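Local coordinates for protein peroxisomal acyl-coenzyme A oxidase 1 (Arabidopsis thaliana, PDB 1W07) that catalyses the FAD-dependent desaturation of long- and medium-chain acyl-CoAs to 2-trans-enoyl-CoAs in peroxisomes, passing the electrons to oxygen to give hydrogen peroxide, at residues F48-S51 against N52-R55; S469-K473 against A474-L478; L584-D587 against Q588-L592; N624-P627 against K628-E631. The protein carries 1 engineered substitution. One frame throughout, in Å; residues are numbered along the deposited sequence.

Contact 1: residues F48-S51 against N52-R55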
loop_
_atom_site.group_PDB
_atom_site.type_symbol
_atom_site.label_atom_id
_atom_site.label_comp_id
_atom_site.label_asym_id
_atom_site.label_seq_id
_atom_site.Cartn_x
_atom_site.Cartn_y
_atom_site.Cartn_z
ATOM N N PHE B 48 -7.699 18.937 20.972
ATOM C CA PHE B 48 -7.158 18.465 19.694
ATOM C C PHE B 48 -6.294 17.210 19.760
ATOM O O PHE B 48 -5.511 16.931 18.850
ATOM C CB PHE B 48 -6.389 19.602 19.016
ATOM C CG PHE B 48 -7.252 20.787 18.642
ATOM C CD1 PHE B 48 -6.727 22.082 18.657
ATOM C CD2 PHE B 48 -8.583 20.611 18.261
ATOM C CE1 PHE B 48 -7.512 23.182 18.298
ATOM C CE2 PHE B 48 -9.383 21.708 17.897
ATOM C CZ PHE B 48 -8.845 22.996 17.917
ATOM N N GLU B 49 -6.450 16.456 20.840
ATOM C CA GLU B 49 -5.724 15.213 21.008
ATOM C C GLU B 49 -6.189 14.259 19.918
ATOM O O GLU B 49 -7.378 14.234 19.589
ATOM C CB GLU B 49 -6.035 14.613 22.386
ATOM C CG GLU B 49 -5.529 13.192 22.561
ATOM C CD GLU B 49 -5.989 12.564 23.863
ATOM O OE1 GLU B 49 -7.169 12.751 24.235
ATOM O OE2 GLU B 49 -5.177 11.860 24.502
ATOM N N LYS B 50 -5.270 13.480 19.352
ATOM C CA LYS B 50 -5.656 12.529 18.314
ATOM C C LYS B 50 -4.877 11.220 18.337
ATOM O O LYS B 50 -5.025 10.411 17.426
ATOM C CB LYS B 50 -5.519 13.152 16.920
ATOM C CG LYS B 50 -4.094 13.181 16.380
ATOM C CD LYS B 50 -3.536 14.591 16.322
ATOM C CE LYS B 50 -3.169 15.016 14.883
ATOM N NZ LYS B 50 -2.033 14.316 14.173
ATOM N N SER B 51 -4.051 11.000 19.359
ATOM C CA SER B 51 -3.275 9.757 19.450
ATOM C C SER B 51 -4.146 8.606 19.959
ATOM O O SER B 51 -3.727 7.447 19.938
ATOM C CB SER B 51 -2.068 9.939 20.383
ATOM O OG SER B 51 -2.476 10.199 21.715
ATOM N N ASN B 52 -5.358 8.932 20.406
ATOM C CA ASN B 52 -6.302 7.942 20.935
ATOM C C ASN B 52 -7.409 7.669 19.913
ATOM O O ASN B 52 -8.353 6.918 20.169
ATOM C CB ASN B 52 -6.927 8.474 22.234
ATOM C CG ASN B 52 -7.935 9.595 21.987
ATOM O OD1 ASN B 52 -7.711 10.470 21.151
ATOM N ND2 ASN B 52 -9.040 9.579 22.731
ATOM N N ARG B 53 -7.258 8.284 18.746
ATOM C CA ARG B 53 -8.223 8.187 17.666
ATOM C C ARG B 53 -8.601 6.753 17.284
ATOM O O ARG B 53 -9.768 6.474 16.995
ATOM C CB ARG B 53 -7.676 8.948 16.458
ATOM C CG ARG B 53 -8.665 9.191 15.354
ATOM C CD ARG B 53 -7.959 9.840 14.178
ATOM N NE ARG B 53 -7.760 11.269 14.348
ATOM C CZ ARG B 53 -6.917 11.995 13.617
ATOM N NH1 ARG B 53 -6.184 11.411 12.683
ATOM N NH2 ARG B 53 -6.828 13.307 13.801
ATOM N N ALA B 54 -7.626 5.849 17.300
ATOM C CA ALA B 54 -7.872 4.451 16.959
ATOM C C ALA B 54 -8.591 3.674 18.063
ATOM O O ALA B 54 -8.995 2.533 17.856
ATOM C CB ALA B 54 -6.556 3.755 16.608
ATOM N N ARG B 55 -8.757 4.278 19.231
ATOM C CA ARG B 55 -9.444 3.600 20.323
ATOM C C ARG B 55 -10.911 4.058 20.447
ATOM O O ARG B 55 -11.600 3.732 21.412
ATOM C CB ARG B 55 -8.696 3.845 21.639
ATOM C CG ARG B 55 -7.337 3.147 21.728
ATOM C CD ARG B 55 -6.771 3.264 23.131
ATOM N NE ARG B 55 -6.275 4.606 23.397
ATOM C CZ ARG B 55 -5.072 5.037 23.032
ATOM N NH1 ARG B 55 -4.240 4.228 22.386
ATOM N NH2 ARG B 55 -4.703 6.280 23.309
HETATM O O HOH W 1 -9.105 11.917 19.291
HETATM O O HOH W 2 -5.389 5.254 19.113
HETATM O O HOH W 3 -2.380 7.683 22.820
#
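K50 and R53 close a type I beta turn, their CA atoms 5.1 Å apart, with a weak hydrogen bond from R53 N to K50 O (3.4 Å, N-H...O angle 155°). Their side chains then run side by side and point the same way: the methylenes of K50 lie over one face of the R53 guanidinium, K50 CB coming to 3.4 Å from R53 NH2. A chi1 of 79° sets K50 CG over that guanidinium face, and the bends beyond it carry the ammonium off to D94. The two like charges are shared out among acceptors elsewhere: K50 NZ pairs with D94, while R53 NH2 bonds to D94 O and R53 NH1 bridges to E412. The turn lies in the loop joining helices 29-43 and 58-78 of the N-terminal domain, and these pairings tie that loop to the segment after helix 83-93 and to helix 410-417. On another side of the turn the E49 carboxylate and N52 amide are stacked, their planes 21° apart, with E49 CD 3.8 Å from N52 OD1. Water 1 donates to both E49 O and N52 OD1, the latter at 2.7 Å. R55 reaches back through water 3, which lies in the plane of its guanidinium, accepts from R55 NH2 at 2.8 Å and also meets S51 OG.

Contact 2: residues S469-K473 against A474-L478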
loop_
_atom_site.group_PDB
_atom_site.type_symbol
_atom_site.label_atom_id
_atom_site.label_comp_id
_atom_site.label_asym_id
_atom_site.label_seq_id
_atom_site.Cartn_x
_atom_site.Cartn_y
_atom_site.Cartn_z
ATOM N N SER B 469 24.283 11.432 -25.291
ATOM C CA SER B 469 24.841 12.048 -24.098
ATOM C C SER B 469 26.367 11.963 -24.112
ATOM O O SER B 469 26.938 10.948 -24.518
ATOM C CB SER B 469 24.286 11.346 -22.857
ATOM O OG SER B 469 24.652 12.033 -21.679
ATOM N N GLY B 470 27.023 13.032 -23.673
ATOM C CA GLY B 470 28.475 13.050 -23.651
ATOM C C GLY B 470 29.055 12.480 -22.374
ATOM O O GLY B 470 30.269 12.504 -22.170
ATOM N N VAL B 471 28.183 11.961 -21.515
ATOM C CA VAL B 471 28.604 11.387 -20.242
ATOM C C VAL B 471 29.782 10.429 -20.405
ATOM O O VAL B 471 29.714 9.466 -21.171
ATOM C CB VAL B 471 27.442 10.632 -19.566
ATOM C CG1 VAL B 471 27.947 9.882 -18.356
ATOM C CG2 VAL B 471 26.351 11.619 -19.157
ATOM N N GLN B 472 30.863 10.708 -19.684
ATOM C CA GLN B 472 32.062 9.878 -19.731
ATOM C C GLN B 472 32.485 9.535 -18.313
ATOM O O GLN B 472 33.283 8.617 -18.092
ATOM C CB GLN B 472 33.199 10.611 -20.457
ATOM C CG GLN B 472 32.944 10.871 -21.940
ATOM C CD GLN B 472 34.134 11.508 -22.642
ATOM O OE1 GLN B 472 35.250 10.983 -22.600
ATOM N NE2 GLN B 472 33.900 12.638 -23.299
ATOM N N LYS B 473 31.947 10.280 -17.353
ATOM C CA LYS B 473 32.259 10.070 -15.938
ATOM C C LYS B 473 30.998 10.268 -15.105
ATOM O O LYS B 473 30.124 11.069 -15.461
ATOM C CB LYS B 473 33.335 11.056 -15.476
ATOM C CG LYS B 473 32.895 12.519 -15.489
ATOM C CD LYS B 473 33.947 13.442 -14.875
ATOM C CE LYS B 473 34.885 14.022 -15.924
ATOM N NZ LYS B 473 34.189 15.033 -16.776
ATOM N N ALA B 474 30.914 9.548 -13.993
ATOM C CA ALA B 474 29.757 9.621 -13.105
ATOM C C ALA B 474 29.390 11.059 -12.787
ATOM O O ALA B 474 28.214 11.425 -12.804
ATOM C CB ALA B 474 30.038 8.854 -11.809
ATOM N N GLU B 475 30.409 11.867 -12.510
ATOM C CA GLU B 475 30.229 13.272 -12.171
ATOM C C GLU B 475 29.439 14.045 -13.224
ATOM O O GLU B 475 28.814 15.061 -12.916
ATOM C CB GLU B 475 31.600 13.942 -11.965
ATOM C CG GLU B 475 32.406 13.467 -10.747
ATOM C CD GLU B 475 32.806 12.000 -10.811
ATOM O OE1 GLU B 475 33.266 11.549 -11.879
ATOM O OE2 GLU B 475 32.670 11.294 -9.784
ATOM N N ASP B 476 29.462 13.572 -14.465
ATOM C CA ASP B 476 28.739 14.259 -15.531
ATOM C C ASP B 476 27.223 14.232 -15.330
ATOM O O ASP B 476 26.500 15.062 -15.882
ATOM C CB ASP B 476 29.087 13.654 -16.897
ATOM C CG ASP B 476 30.536 13.888 -17.288
ATOM O OD1 ASP B 476 31.016 15.037 -17.143
ATOM O OD2 ASP B 476 31.198 12.930 -17.751
ATOM N N TRP B 477 26.736 13.285 -14.536
ATOM C CA TRP B 477 25.302 13.192 -14.295
ATOM C C TRP B 477 24.800 14.224 -13.298
ATOM O O TRP B 477 23.634 14.203 -12.924
ATOM C CB TRP B 477 24.930 11.781 -13.835
ATOM C CG TRP B 477 24.794 10.822 -14.975
ATOM C CD1 TRP B 477 25.606 9.763 -15.265
ATOM C CD2 TRP B 477 23.777 10.833 -15.974
ATOM N NE1 TRP B 477 25.156 9.106 -16.385
ATOM C CE2 TRP B 477 24.035 9.750 -16.845
ATOM C CE3 TRP B 477 22.667 11.651 -16.220
ATOM C CZ2 TRP B 477 23.221 9.468 -17.949
ATOM C CZ3 TRP B 477 21.860 11.366 -17.314
ATOM C CH2 TRP B 477 22.142 10.288 -18.162
ATOM N N LEU B 478 25.685 15.125 -12.865
ATOM C CA LEU B 478 25.302 16.181 -11.924
ATOM C C LEU B 478 25.107 17.478 -12.698
ATOM O O LEU B 478 24.812 18.527 -12.128
ATOM C CB LEU B 478 26.372 16.362 -10.838
ATOM C CG LEU B 478 26.642 15.142 -9.946
ATOM C CD1 LEU B 478 27.796 15.444 -8.974
ATOM C CD2 LEU B 478 25.350 14.744 -9.199
#
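V471 and W477 make the apolar part of this turn. Their side chains cross at about a right angle, and V471 CG2 stands over one face of the indole, 4.0 Å from the centroid of the W477 five-membered ring and 20° off its normal, a CH-pi contact. The other methyl, V471 CG1, approaches W477 NE1 at 3.5 Å; that nitrogen donates to Q581 O. Among the hydrogen bonds, D476 N reaches K473 O at 2.8 Å. D476 OD2 in turn accepts from the backbone N of Q472 (3.0 Å) and of K473, although the modelled place of this oxygen is less sure. The D476 N to K473 O bond, from i+3 back to i, is that of a 3-10 turn and opens segment 474-478 just ahead of helix 480-503; if OD2 is placed correctly, its bond with K473 N is consistent with capping at an N-terminus. The charged contact is K473 NZ to D476 OD1 at 3.2 Å, on the syn side; bends at chi3 (93°) and chi4 bring NZ round to OD1. An alanine in place of D476 is likely to leave the N-H groups of Q472 and K473 without their acceptor and the K473 ammonium without its nearby negative charge.

Contact 3: residues L584-D587 against Q588-L592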
loop_
_atom_site.group_PDB
_atom_site.type_symbol
_atom_site.label_atom_id
_atom_site.label_comp_id
_atom_site.label_asym_id
_atom_site.label_seq_id
_atom_site.Cartn_x
_atom_site.Cartn_y
_atom_site.Cartn_z
ATOM N N LEU B 584 27.151 4.609 -14.894
ATOM C CA LEU B 584 27.796 5.778 -14.294
ATOM C C LEU B 584 26.779 6.578 -13.479
ATOM O O LEU B 584 27.113 7.169 -12.448
ATOM C CB LEU B 584 28.397 6.673 -15.388
ATOM C CG LEU B 584 29.646 6.122 -16.091
ATOM C CD1 LEU B 584 30.026 7.003 -17.281
ATOM C CD2 LEU B 584 30.774 6.051 -15.069
ATOM N N ALA B 585 25.537 6.601 -13.947
ATOM C CA ALA B 585 24.473 7.326 -13.245
ATOM C C ALA B 585 24.208 6.625 -11.921
ATOM O O ALA B 585 24.005 7.275 -10.897
ATOM C CB ALA B 585 23.209 7.353 -14.084
ATOM N N ASN B 586 24.227 5.295 -11.952
ATOM C CA ASN B 586 24.015 4.487 -10.758
ATOM C C ASN B 586 25.124 4.740 -9.734
ATOM O O ASN B 586 24.856 4.784 -8.531
ATOM C CB ASN B 586 23.968 2.999 -11.122
ATOM C CG ASN B 586 23.368 2.144 -10.017
ATOM O OD1 ASN B 586 22.242 2.382 -9.580
ATOM N ND2 ASN B 586 24.114 1.143 -9.565
ATOM N N ASP B 587 26.368 4.892 -10.198
ATOM C CA ASP B 587 27.493 5.160 -9.291
ATOM C C ASP B 587 27.294 6.532 -8.651
ATOM O O ASP B 587 27.526 6.715 -7.454
ATOM C CB ASP B 587 28.839 5.157 -10.036
ATOM C CG ASP B 587 29.185 3.809 -10.634
ATOM O OD1 ASP B 587 28.848 2.766 -10.027
ATOM O OD2 ASP B 587 29.829 3.788 -11.709
ATOM N N GLN B 588 26.868 7.501 -9.453
ATOM C CA GLN B 588 26.632 8.843 -8.938
ATOM C C GLN B 588 25.505 8.822 -7.906
ATOM O O GLN B 588 25.580 9.495 -6.866
ATOM C CB GLN B 588 26.275 9.790 -10.077
ATOM C CG GLN B 588 26.183 11.247 -9.651
ATOM C CD GLN B 588 27.452 11.744 -8.957
ATOM O OE1 GLN B 588 27.462 11.985 -7.746
ATOM N NE2 GLN B 588 28.521 11.908 -9.725
ATOM N N LEU B 589 24.458 8.053 -8.197
ATOM C CA LEU B 589 23.324 7.926 -7.290
ATOM C C LEU B 589 23.818 7.371 -5.950
ATOM O O LEU B 589 23.471 7.892 -4.896
ATOM C CB LEU B 589 22.260 6.995 -7.899
ATOM C CG LEU B 589 20.996 6.760 -7.056
ATOM C CD1 LEU B 589 20.297 8.089 -6.767
ATOM C CD2 LEU B 589 20.068 5.798 -7.800
ATOM N N ARG B 590 24.639 6.325 -6.001
ATOM C CA ARG B 590 25.200 5.690 -4.803
ATOM C C ARG B 590 25.975 6.717 -3.962
ATOM O O ARG B 590 25.768 6.856 -2.745
ATOM C CB ARG B 590 26.145 4.565 -5.223
ATOM C CG ARG B 590 26.190 3.382 -4.273
ATOM C CD ARG B 590 27.440 2.543 -4.492
ATOM N NE ARG B 590 27.735 2.358 -5.914
ATOM C CZ ARG B 590 26.993 1.639 -6.750
ATOM N NH1 ARG B 590 25.899 1.025 -6.312
ATOM N NH2 ARG B 590 27.331 1.554 -8.028
ATOM N N SER B 591 26.874 7.438 -4.620
ATOM C CA SER B 591 27.663 8.457 -3.965
ATOM C C SER B 591 26.773 9.523 -3.320
ATOM O O SER B 591 27.058 9.978 -2.213
ATOM C CB SER B 591 28.611 9.101 -4.970
ATOM O OG SER B 591 29.152 10.296 -4.430
ATOM N N LEU B 592 25.702 9.927 -4.004
ATOM C CA LEU B 592 24.786 10.940 -3.461
ATOM C C LEU B 592 24.101 10.422 -2.196
ATOM O O LEU B 592 23.794 11.194 -1.287
ATOM C CB LEU B 592 23.733 11.345 -4.508
ATOM C CG LEU B 592 24.242 12.140 -5.721
ATOM C CD1 LEU B 592 23.132 12.304 -6.735
ATOM C CD2 LEU B 592 24.736 13.500 -5.281
#
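D587 and R590, three residues apart on one helix, lie side by side and point the same way, which brings D587 OD1 to 2.8 Å from R590 NH2 in a salt bridge. The carboxylate offers its anti lone pair, and OD1 lies at the edge of the guanidinium, near its plane. One oxygen meets one nitrogen, which fits that lone pair and the 55° turn between the two planes, and the N-H...O angle is a bent 139°. The bend at chi3 of R590 (-42°) folds its head back along the helix toward D587. N586 comes at the same guanidinium differently: amide and guanidinium planes are nearly perpendicular, with N586 ND2 at 3.6 Å from R590 NH2. Both groups are directed to D518 of the second subunit, which engages R590 NH1 in a salt bridge and N586 ND2 in a hydrogen bond, so this face of the helix belongs to the dimer interface. Beneath the side chains the main chain is regular, as in the bond from S591 N to D587 O (3.0 Å). Within its own subunit helix 579-596 packs against helix 548-566 through N586, Q588 and L592, and against the 469-478 loop through L584 and A585.

Contact 4: residues N624-P627 against K628-E631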
loop_
_atom_site.group_PDB
_atom_site.type_symbol
_atom_site.label_atom_id
_atom_site.label_comp_id
_atom_site.label_asym_id
_atom_site.label_seq_id
_atom_site.Cartn_x
_atom_site.Cartn_y
_atom_site.Cartn_z
ATOM N N ASN B 624 13.202 8.648 21.425
ATOM C CA ASN B 624 12.962 7.779 22.584
ATOM C C ASN B 624 11.839 6.793 22.220
ATOM O O ASN B 624 10.769 6.783 22.811
ATOM C CB ASN B 624 12.581 8.662 23.794
ATOM C CG ASN B 624 12.632 7.908 25.115
ATOM O OD1 ASN B 624 13.457 7.017 25.296
ATOM N ND2 ASN B 624 11.766 8.285 26.051
ATOM N N VAL B 625 12.120 5.951 21.230
ATOM C CA VAL B 625 11.148 5.007 20.691
ATOM C C VAL B 625 10.673 3.846 21.567
ATOM O O VAL B 625 9.482 3.733 21.887
ATOM C CB VAL B 625 11.683 4.399 19.345
ATOM C CG1 VAL B 625 10.645 3.474 18.714
ATOM C CG2 VAL B 625 12.030 5.519 18.381
ATOM N N TYR B 626 11.598 2.980 21.940
ATOM C CA TYR B 626 11.225 1.792 22.683
ATOM C C TYR B 626 10.436 2.055 23.948
ATOM O O TYR B 626 9.397 1.438 24.170
ATOM C CB TYR B 626 12.473 0.947 22.943
ATOM C CG TYR B 626 13.147 0.516 21.649
ATOM C CD1 TYR B 626 14.528 0.606 21.497
ATOM C CD2 TYR B 626 12.397 0.044 20.566
ATOM C CE1 TYR B 626 15.155 0.239 20.304
ATOM C CE2 TYR B 626 13.011 -0.324 19.361
ATOM C CZ TYR B 626 14.392 -0.221 19.238
ATOM O OH TYR B 626 15.008 -0.552 18.053
ATOM N N PRO B 627 10.909 2.975 24.794
ATOM C CA PRO B 627 10.155 3.231 26.018
ATOM C C PRO B 627 8.746 3.724 25.701
ATOM O O PRO B 627 7.790 3.339 26.365
ATOM C CB PRO B 627 11.003 4.281 26.735
ATOM C CG PRO B 627 12.403 3.907 26.318
ATOM C CD PRO B 627 12.232 3.631 24.839
ATOM N N LYS B 628 8.618 4.551 24.669
ATOM C CA LYS B 628 7.317 5.096 24.298
ATOM C C LYS B 628 6.389 4.077 23.658
ATOM O O LYS B 628 5.168 4.227 23.706
ATOM C CB LYS B 628 7.496 6.299 23.377
ATOM C CG LYS B 628 8.124 7.504 24.087
ATOM C CD LYS B 628 7.149 8.082 25.116
ATOM C CE LYS B 628 7.751 9.207 25.966
ATOM N NZ LYS B 628 6.729 9.766 26.913
ATOM N N LEU B 629 6.962 3.039 23.055
ATOM C CA LEU B 629 6.153 1.990 22.445
ATOM C C LEU B 629 5.456 1.234 23.566
ATOM O O LEU B 629 4.277 0.904 23.464
ATOM C CB LEU B 629 7.021 1.015 21.642
ATOM C CG LEU B 629 7.282 1.351 20.162
ATOM C CD1 LEU B 629 8.314 0.387 19.577
ATOM C CD2 LEU B 629 5.976 1.271 19.373
ATOM N N PHE B 630 6.205 0.962 24.634
ATOM C CA PHE B 630 5.681 0.249 25.789
ATOM C C PHE B 630 4.584 1.092 26.433
ATOM O O PHE B 630 3.508 0.598 26.745
ATOM C CB PHE B 630 6.819 -0.046 26.788
ATOM C CG PHE B 630 6.366 -0.765 28.034
ATOM C CD1 PHE B 630 5.799 -2.034 27.953
ATOM C CD2 PHE B 630 6.472 -0.159 29.283
ATOM C CE1 PHE B 630 5.340 -2.684 29.099
ATOM C CE2 PHE B 630 6.015 -0.802 30.438
ATOM C CZ PHE B 630 5.447 -2.067 30.341
ATOM N N GLU B 631 4.855 2.376 26.612
ATOM C CA GLU B 631 3.881 3.294 27.196
ATOM C C GLU B 631 2.560 3.289 26.422
ATOM O O GLU B 631 1.478 3.284 27.012
ATOM C CB GLU B 631 4.457 4.710 27.212
ATOM C CG GLU B 631 3.577 5.740 27.892
ATOM C CD GLU B 631 4.143 7.149 27.803
ATOM O OE1 GLU B 631 5.316 7.371 28.195
ATOM O OE2 GLU B 631 3.404 8.045 27.347
#
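K628 lies back over the backbone of N624 at the start of helix 625-635. Its CB is 3.4 Å from N624 O, and CG comes nearer still, because chi1 (-68°) sets CG anti to its own carbonyl carbon. These methylenes cover N624 O, a buried carbonyl oxygen with no polar partner in the model. A bend at chi2 directs CD, and the chain then runs out extended to CE, which passes N624 ND2 at 4.1 Å, the two side chains crossing at about a right angle. At the tip, NZ makes a salt bridge with E631 OE1 (3.1 Å), met on the syn side and 23° out of the carboxylate plane. Shortened to an alanine, this side chain would probably lose the CG that lies closest to N624 O, leaving that oxygen less covered, and the E631 carboxylate without its ammonium partner. Next to the lysine, L629 N bonds to V625 O at 2.9 Å and L629 CD1 packs on V625 CG1 at 4.0 Å, side by side; the same methyl meets the edge of the Y626 ring. The arrangement is the first turn of an alpha helix, with P627 early in it, and it borders the flavin site: Y626 OH bonds to R310, an FAD-binding residue, while F630 meets F241 of the second subunit edge-to-face.

Overall arrangement
The four contacts fall into two pairs. Contacts 2 and 3 adjoin, their centres about 10 Å apart: Q588 NE2 reaches A474 O at 3.1 Å, a probable hydrogen bond, and W477 CD1 packs on A585 CA at 3.4 Å, so the 469-478 loop rests on helix 579-596. Contacts 1 and 4 lie elsewhere, with centres about 17 Å apart and nearest atoms about 7 Å, and do not touch. Contact 4 is close to the cofactor, the Y626 side chain being about 7 Å from a bound FAD; in contact 3, the side chain of R590 is about 14 Å from a bound FAD. Contacts 3 and 4, their centres about 37 Å apart, both meet the second subunit. Contacts 1 and 2 lie away from the annotated sites.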